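Side-chain contacts in probable zinc protease (Pseudomonas aeruginosa, PDB 4NNZ), which is one subunit of a heterodimeric zinc protease of the M16 family and probably takes part in metal-dependent hydrolysis of peptides: residues A151-S156 / G250-S255; P245-G250 / E326-G331. All blocks are in the same frame, centred on the assembly; numbering follows the deposited sequence.

Contact 1 (A151-S156 / G250-S255); sequences AAYPAS and GFNVPS
Asn252 ND2 donates to the backbone carbonyl Ala152 O across 3.0 Å, in a nearly straight bond with an N-H...O angle of 170°. The carbonyl points almost directly at the donor, at a C=O...ND2 angle of 167°, and its oxygen lies close to the plane of the asparagine amide. Because CG of Asn252 sits beside the backbone N, anti to the carbonyl carbon (chi1 -68°), the amide leaves the strand and reaches out to helix 140-152. The acceptor belongs to the last residue of that helix; Tyr153 is the first to leave helical geometry. Tyr153 CD1 passes Asn252 ND2 obliquely at 4.2 Å, and its ring also meets Tyr158 edge-to-face. The Ala152 methyl is directed at the strand and rests on Leu310 and Thr416 of the two strands flanking 246-253. On the other end of the amide, Asn252 OD1 accepts a hydrogen bond from Arg234 NH2. Both polar ends of this buried side chain are therefore engaged, which is consistent with the assigned orientation of the amide, probably limits its rotation and ties the C-terminal end of helix 140-152 to an inner strand of the sheet.

Contact 2 (P245-G250 / E326-G331); sequences PNLIMG and EQVEAG
Leu247 lays its CD2 methyl against two successive residues of helix 325-341, overlapping Val328 and the root of Glu329. CD2 approaches Val328 CG1 to 3.7 Å, while Glu329 CB lies 3.8 Å from the same methyl. With CG of the leucine anti to the backbone N (chi1 -166°) and CD2 extended beyond it, CD2 is the branch that reaches the helix. Its meeting with Val328 is a sliding one, the two side chains running past each other in opposite directions; Glu329, in contrast, crosses the leucine at about a right angle. Val328 leads with CG1.

The arrangement is that of an alpha/beta domain in which a helix covers one face of a mixed sheet; both segments fall in the region that matches the M16 inactive-domain family. Strand 246-253 runs between strands 415-422 and 309-317, antiparallel to both, and the helix touches all three: Val328 also lies on Ala315 and Pro317, and Glu329 on Leu417. Two residues along the strand, Met249 points to the same face and packs on Leu332 and Trp333 of the helix, farther along it than the residues met by Leu247. It is CB of Glu329 that meets Leu247. Beyond CG the glutamate chain is extended, and the carboxylate is carried to Arg235 NH1, with which OE2 forms a salt bridge.

How the contacts relate
Both contacts are built on strand 246-253, an inner strand of the five-stranded mixed sheet, and share Gly250; their centres lie about 18 Å apart. Contact 2 uses the beginning of the strand and contact 1 its end. Alternating residues of the strand face opposite ways, so helix 325-341 packs on one face of the sheet and the end of helix 140-152 meets the other. In sequence the segments interleave: 151-156 comes first, then 245-250 running into 250-255, and finally 326-331. Contact 2 is thus local to the second half of the chain, whereas contact 1 joins the insulinase-like and inactive-domain regions, tying the two halves together.

Contact 1 (A151-S156 / G250-S255)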
ATOM      1  N   ALA A 151      -2.629   6.625  -5.339  1.00 29.67           N
ATOM      2  CA  ALA A 151      -1.507   7.111  -6.097  1.00 29.56           C
ATOM      3  C   ALA A 151      -0.651   8.134  -5.367  1.00 32.40           C
ATOM      4  O   ALA A 151       0.525   8.153  -5.524  1.00 34.24           O
ATOM      5  CB  ALA A 151      -1.953   7.642  -7.424  1.00 31.26           C
ATOM      6  N   ALA A 152      -1.265   8.994  -4.589  1.00 31.13           N
ATOM      7  CA  ALA A 152      -0.561   9.972  -3.799  1.00 31.43           C
ATOM      8  C   ALA A 152       0.282   9.465  -2.634  1.00 31.65           C
ATOM      9  O   ALA A 152       1.171  10.132  -2.202  1.00 31.97           O
ATOM     10  CB  ALA A 152      -1.496  11.063  -3.362  1.00 32.33           C
ATOM     11  N   TYR A 153       0.010   8.283  -2.145  1.00 34.58           N
ATOM     12  CA  TYR A 153       0.720   7.796  -0.990  1.00 36.01           C
ATOM     13  C   TYR A 153       1.322   6.429  -1.246  1.00 35.83           C
ATOM     14  O   TYR A 153       0.926   5.451  -0.684  1.00 36.95           O
ATOM     15  CB  TYR A 153      -0.205   7.730   0.212  1.00 36.27           C
ATOM     16  CG  TYR A 153      -0.512   9.016   0.914  1.00 36.31           C
ATOM     17  CD1 TYR A 153       0.454   9.739   1.547  1.00 37.18           C
ATOM     18  CD2 TYR A 153      -1.783   9.462   0.988  1.00 36.68           C
ATOM     19  CE1 TYR A 153       0.148  10.897   2.212  1.00 38.94           C
ATOM     20  CE2 TYR A 153      -2.098  10.600   1.648  1.00 36.99           C
ATOM     21  CZ  TYR A 153      -1.131  11.316   2.252  1.00 37.29           C
ATOM     22  OH  TYR A 153      -1.495  12.429   2.895  1.00 36.84           O
ATOM     23  N   PRO A 154       2.356   6.365  -2.067  1.00 38.25           N
ATOM     24  CA  PRO A 154       2.905   5.083  -2.459  1.00 38.58           C
ATOM     25  C   PRO A 154       3.422   4.240  -1.322  1.00 39.37           C
ATOM     26  O   PRO A 154       3.223   3.061  -1.358  1.00 40.97           O
ATOM     27  CB  PRO A 154       4.090   5.477  -3.311  1.00 36.43           C
ATOM     28  CG  PRO A 154       3.756   6.773  -3.845  1.00 36.47           C
ATOM     29  CD  PRO A 154       2.982   7.458  -2.814  1.00 39.21           C
ATOM     30  N   ALA A 155       4.112   4.817  -0.367  1.00 37.50           N
ATOM     31  CA  ALA A 155       4.722   4.028   0.660  1.00 41.60           C
ATOM     32  C   ALA A 155       4.015   3.967   1.985  1.00 45.13           C
ATOM     33  O   ALA A 155       4.226   3.047   2.734  1.00 55.22           O
ATOM     34  CB  ALA A 155       6.141   4.481   0.865  1.00 41.61           C
ATOM     35  N   SER A 156       3.222   4.961   2.313  1.00 44.79           N
ATOM     36  CA  SER A 156       2.567   4.989   3.609  1.00 43.67           C
ATOM     37  C   SER A 156       1.216   4.331   3.710  1.00 40.12           C
ATOM     38  O   SER A 156       0.602   4.022   2.759  1.00 40.66           O
ATOM     39  CB  SER A 156       2.511   6.402   4.162  1.00 46.16           C
ATOM     40  OG  SER A 156       1.520   7.171   3.561  1.00 41.53           O
ATOM     41  N   GLY A 250      -2.423  17.207  -5.657  1.00 40.07           N
ATOM     42  CA  GLY A 250      -1.934  16.997  -4.316  1.00 36.10           C
ATOM     43  C   GLY A 250      -0.437  17.040  -4.211  1.00 34.00           C
ATOM     44  O   GLY A 250       0.211  16.511  -5.026  1.00 35.10           O
ATOM     45  N   PHE A 251       0.095  17.674  -3.194  1.00 32.86           N
ATOM     46  CA  PHE A 251       1.524  17.692  -2.981  1.00 33.34           C
ATOM     47  C   PHE A 251       1.950  16.991  -1.711  1.00 32.05           C
ATOM     48  O   PHE A 251       1.448  17.273  -0.681  1.00 31.77           O
ATOM     49  CB  PHE A 251       2.007  19.116  -2.964  1.00 33.98           C
ATOM     50  CG  PHE A 251       2.002  19.762  -4.298  1.00 31.92           C
ATOM     51  CD1 PHE A 251       3.007  19.555  -5.160  1.00 30.09           C
ATOM     52  CD2 PHE A 251       0.976  20.568  -4.680  1.00 34.22           C
ATOM     53  CE1 PHE A 251       3.017  20.144  -6.377  1.00 30.60           C
ATOM     54  CE2 PHE A 251       0.968  21.151  -5.905  1.00 33.60           C
ATOM     55  CZ  PHE A 251       1.999  20.935  -6.756  1.00 32.34           C
ATOM     56  N   ASN A 252       2.878  16.061  -1.807  1.00 32.97           N
ATOM     57  CA  ASN A 252       3.335  15.347  -0.634  1.00 34.32           C
ATOM     58  C   ASN A 252       4.135  16.235   0.258  1.00 35.06           C
ATOM     59  O   ASN A 252       5.063  16.872  -0.167  1.00 35.39           O
ATOM     60  CB  ASN A 252       4.192  14.151  -0.998  1.00 31.37           C
ATOM     61  CG  ASN A 252       3.433  13.064  -1.676  1.00 30.82           C
ATOM     62  OD1 ASN A 252       3.364  13.023  -2.865  1.00 30.20           O
ATOM     63  ND2 ASN A 252       2.893  12.170  -0.916  1.00 30.37           N
ATOM     64  N   VAL A 253       3.770  16.263   1.515  1.00 35.68           N
ATOM     65  CA  VAL A 253       4.318  17.223   2.435  1.00 36.17           C
ATOM     66  C   VAL A 253       4.379  16.678   3.824  1.00 34.43           C
ATOM     67  O   VAL A 253       3.850  15.658   4.095  1.00 34.61           O
ATOM     68  CB  VAL A 253       3.533  18.535   2.467  1.00 34.60           C
ATOM     69  CG1 VAL A 253       3.790  19.354   1.241  1.00 34.65           C
ATOM     70  CG2 VAL A 253       2.072  18.281   2.653  1.00 36.69           C
ATOM     71  N   PRO A 254       5.043  17.371   4.712  1.00 36.20           N
ATOM     72  CA  PRO A 254       5.049  17.021   6.119  1.00 37.38           C
ATOM     73  C   PRO A 254       3.836  17.473   6.905  1.00 37.10           C
ATOM     74  O   PRO A 254       3.064  18.275   6.491  1.00 39.21           O
ATOM     75  CB  PRO A 254       6.282  17.724   6.631  1.00 34.80           C
ATOM     76  CG  PRO A 254       6.474  18.832   5.704  1.00 34.51           C
ATOM     77  CD  PRO A 254       6.108  18.306   4.388  1.00 34.49           C
ATOM     78  N   SER A 255       3.717  16.953   8.099  1.00 40.86           N
ATOM     79  CA  SER A 255       2.738  17.399   9.044  1.00 41.18           C
ATOM     80  C   SER A 255       3.454  17.490  10.362  1.00 42.88           C
ATOM     81  O   SER A 255       4.588  17.141  10.449  1.00 46.89           O
ATOM     82  CB  SER A 255       1.535  16.481   9.086  1.00 39.02           C
ATOM     83  OG  SER A 255       1.693  15.474  10.010  1.00 40.00           O
TER

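Contact 2 (P245-G250 / E326-G331)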
ATOM      1  N   PRO A 245     -16.325  18.056 -15.263  1.00 52.12           N
ATOM      2  CA  PRO A 245     -14.905  17.748 -15.248  1.00 54.02           C
ATOM      3  C   PRO A 245     -14.192  18.488 -14.151  1.00 53.31           C
ATOM      4  O   PRO A 245     -14.530  19.603 -13.906  1.00 55.64           O
ATOM      5  CB  PRO A 245     -14.441  18.280 -16.575  1.00 53.05           C
ATOM      6  CG  PRO A 245     -15.620  18.178 -17.435  1.00 54.87           C
ATOM      7  CD  PRO A 245     -16.801  18.429 -16.585  1.00 52.87           C
ATOM      8  N   ASN A 246     -13.224  17.882 -13.494  1.00 49.31           N
ATOM      9  CA  ASN A 246     -12.535  18.558 -12.421  1.00 45.12           C
ATOM     10  C   ASN A 246     -11.139  18.070 -12.140  1.00 41.56           C
ATOM     11  O   ASN A 246     -10.767  17.005 -12.522  1.00 41.21           O
ATOM     12  CB  ASN A 246     -13.386  18.583 -11.168  1.00 49.68           C
ATOM     13  CG  ASN A 246     -13.548  17.231 -10.549  1.00 49.85           C
ATOM     14  OD1 ASN A 246     -14.175  16.371 -11.105  1.00 49.74           O
ATOM     15  ND2 ASN A 246     -12.967  17.048  -9.385  1.00 51.58           N
ATOM     16  N   LEU A 247     -10.371  18.898 -11.470  1.00 38.65           N
ATOM     17  CA  LEU A 247      -8.971  18.693 -11.303  1.00 37.88           C
ATOM     18  C   LEU A 247      -8.628  18.559  -9.863  1.00 38.45           C
ATOM     19  O   LEU A 247      -9.089  19.304  -9.064  1.00 40.32           O
ATOM     20  CB  LEU A 247      -8.211  19.869 -11.877  1.00 36.80           C
ATOM     21  CG  LEU A 247      -6.726  19.657 -12.081  1.00 36.84           C
ATOM     22  CD1 LEU A 247      -6.480  18.616 -13.129  1.00 38.27           C
ATOM     23  CD2 LEU A 247      -6.088  20.941 -12.488  1.00 38.31           C
ATOM     24  N   ILE A 248      -7.808  17.585  -9.540  1.00 37.61           N
ATOM     25  CA  ILE A 248      -7.310  17.436  -8.211  1.00 34.46           C
ATOM     26  C   ILE A 248      -5.810  17.453  -8.264  1.00 33.44           C
ATOM     27  O   ILE A 248      -5.241  16.722  -8.978  1.00 32.03           O
ATOM     28  CB  ILE A 248      -7.761  16.100  -7.635  1.00 35.79           C
ATOM     29  CG1 ILE A 248      -9.212  15.845  -7.977  1.00 36.80           C
ATOM     30  CG2 ILE A 248      -7.519  16.038  -6.146  1.00 35.96           C
ATOM     31  CD1 ILE A 248      -9.849  14.750  -7.176  1.00 39.18           C
ATOM     32  N   MET A 249      -5.178  18.313  -7.498  1.00 37.77           N
ATOM     33  CA  MET A 249      -3.736  18.301  -7.360  1.00 38.15           C
ATOM     34  C   MET A 249      -3.313  18.132  -5.923  1.00 37.27           C
ATOM     35  O   MET A 249      -3.775  18.820  -5.071  1.00 42.46           O
ATOM     36  CB  MET A 249      -3.152  19.581  -7.892  1.00 39.09           C
ATOM     37  CG  MET A 249      -3.296  19.732  -9.379  1.00 41.23           C
ATOM     38  SD  MET A 249      -2.870  21.356  -9.945  1.00 46.41           S
ATOM     39  CE  MET A 249      -1.114  21.363  -9.774  1.00 44.71           C
ATOM     40  N   GLY A 250      -2.423  17.207  -5.657  1.00 40.07           N
ATOM     41  CA  GLY A 250      -1.934  16.997  -4.316  1.00 36.10           C
ATOM     42  C   GLY A 250      -0.437  17.040  -4.211  1.00 34.00           C
ATOM     43  O   GLY A 250       0.211  16.511  -5.026  1.00 35.10           O
ATOM     44  N   GLU A 326      -6.586  21.223 -18.740  1.00 44.16           N
ATOM     45  CA  GLU A 326      -5.214  21.576 -18.976  1.00 46.70           C
ATOM     46  C   GLU A 326      -4.926  23.032 -18.706  1.00 46.57           C
ATOM     47  O   GLU A 326      -3.896  23.362 -18.208  1.00 47.46           O
ATOM     48  CB  GLU A 326      -4.815  21.183 -20.368  1.00 52.58           C
ATOM     49  CG  GLU A 326      -4.683  19.693 -20.549  1.00 57.63           C
ATOM     50  CD  GLU A 326      -6.009  18.996 -20.664  1.00 59.12           C
ATOM     51  OE1 GLU A 326      -6.948  19.583 -21.182  1.00 55.52           O
ATOM     52  OE2 GLU A 326      -6.105  17.850 -20.248  1.00 59.02           O
ATOM     53  N   GLN A 327      -5.845  23.901 -19.068  1.00 44.74           N
ATOM     54  CA  GLN A 327      -5.785  25.290 -18.710  1.00 43.79           C
ATOM     55  C   GLN A 327      -5.893  25.561 -17.232  1.00 44.51           C
ATOM     56  O   GLN A 327      -5.260  26.450 -16.731  1.00 39.79           O
ATOM     57  CB  GLN A 327      -6.847  26.037 -19.449  1.00 45.54           C
ATOM     58  CG  GLN A 327      -6.486  26.250 -20.888  1.00 52.06           C
ATOM     59  CD  GLN A 327      -7.659  26.578 -21.758  1.00 51.04           C
ATOM     60  OE1 GLN A 327      -8.780  26.277 -21.445  1.00 51.82           O
ATOM     61  NE2 GLN A 327      -7.387  27.192 -22.862  1.00 53.42           N
ATOM     62  N   VAL A 328      -6.710  24.807 -16.537  1.00 43.85           N
ATOM     63  CA  VAL A 328      -6.849  25.026 -15.129  1.00 45.60           C
ATOM     64  C   VAL A 328      -5.522  24.769 -14.486  1.00 44.01           C
ATOM     65  O   VAL A 328      -5.053  25.531 -13.687  1.00 44.20           O
ATOM     66  CB  VAL A 328      -7.895  24.088 -14.535  1.00 45.36           C
ATOM     67  CG1 VAL A 328      -7.896  24.144 -13.035  1.00 44.00           C
ATOM     68  CG2 VAL A 328      -9.264  24.407 -15.071  1.00 45.31           C
ATOM     69  N   GLU A 329      -4.911  23.683 -14.868  1.00 46.15           N
ATOM     70  CA  GLU A 329      -3.671  23.295 -14.279  1.00 44.04           C
ATOM     71  C   GLU A 329      -2.599  24.322 -14.530  1.00 42.31           C
ATOM     72  O   GLU A 329      -1.797  24.598 -13.685  1.00 41.41           O
ATOM     73  CB  GLU A 329      -3.272  21.957 -14.830  1.00 42.62           C
ATOM     74  CG  GLU A 329      -1.938  21.487 -14.355  1.00 41.20           C
ATOM     75  CD  GLU A 329      -1.393  20.369 -15.174  1.00 44.97           C
ATOM     76  OE1 GLU A 329      -2.095  19.842 -16.020  1.00 43.40           O
ATOM     77  OE2 GLU A 329      -0.244  20.018 -14.976  1.00 47.97           O
ATOM     78  N   ALA A 330      -2.606  24.886 -15.716  1.00 40.76           N
ATOM     79  CA  ALA A 330      -1.695  25.938 -16.061  1.00 39.79           C
ATOM     80  C   ALA A 330      -1.905  27.148 -15.212  1.00 40.31           C
ATOM     81  O   ALA A 330      -0.975  27.793 -14.827  1.00 38.75           O
ATOM     82  CB  ALA A 330      -1.854  26.299 -17.502  1.00 39.77           C
ATOM     83  N   GLY A 331      -3.153  27.473 -14.959  1.00 40.74           N
ATOM     84  CA  GLY A 331      -3.498  28.537 -14.063  1.00 40.47           C
ATOM     85  C   GLY A 331      -3.124  28.347 -12.616  1.00 47.53           C
ATOM     86  O   GLY A 331      -2.696  29.263 -11.984  1.00 54.20           O
TER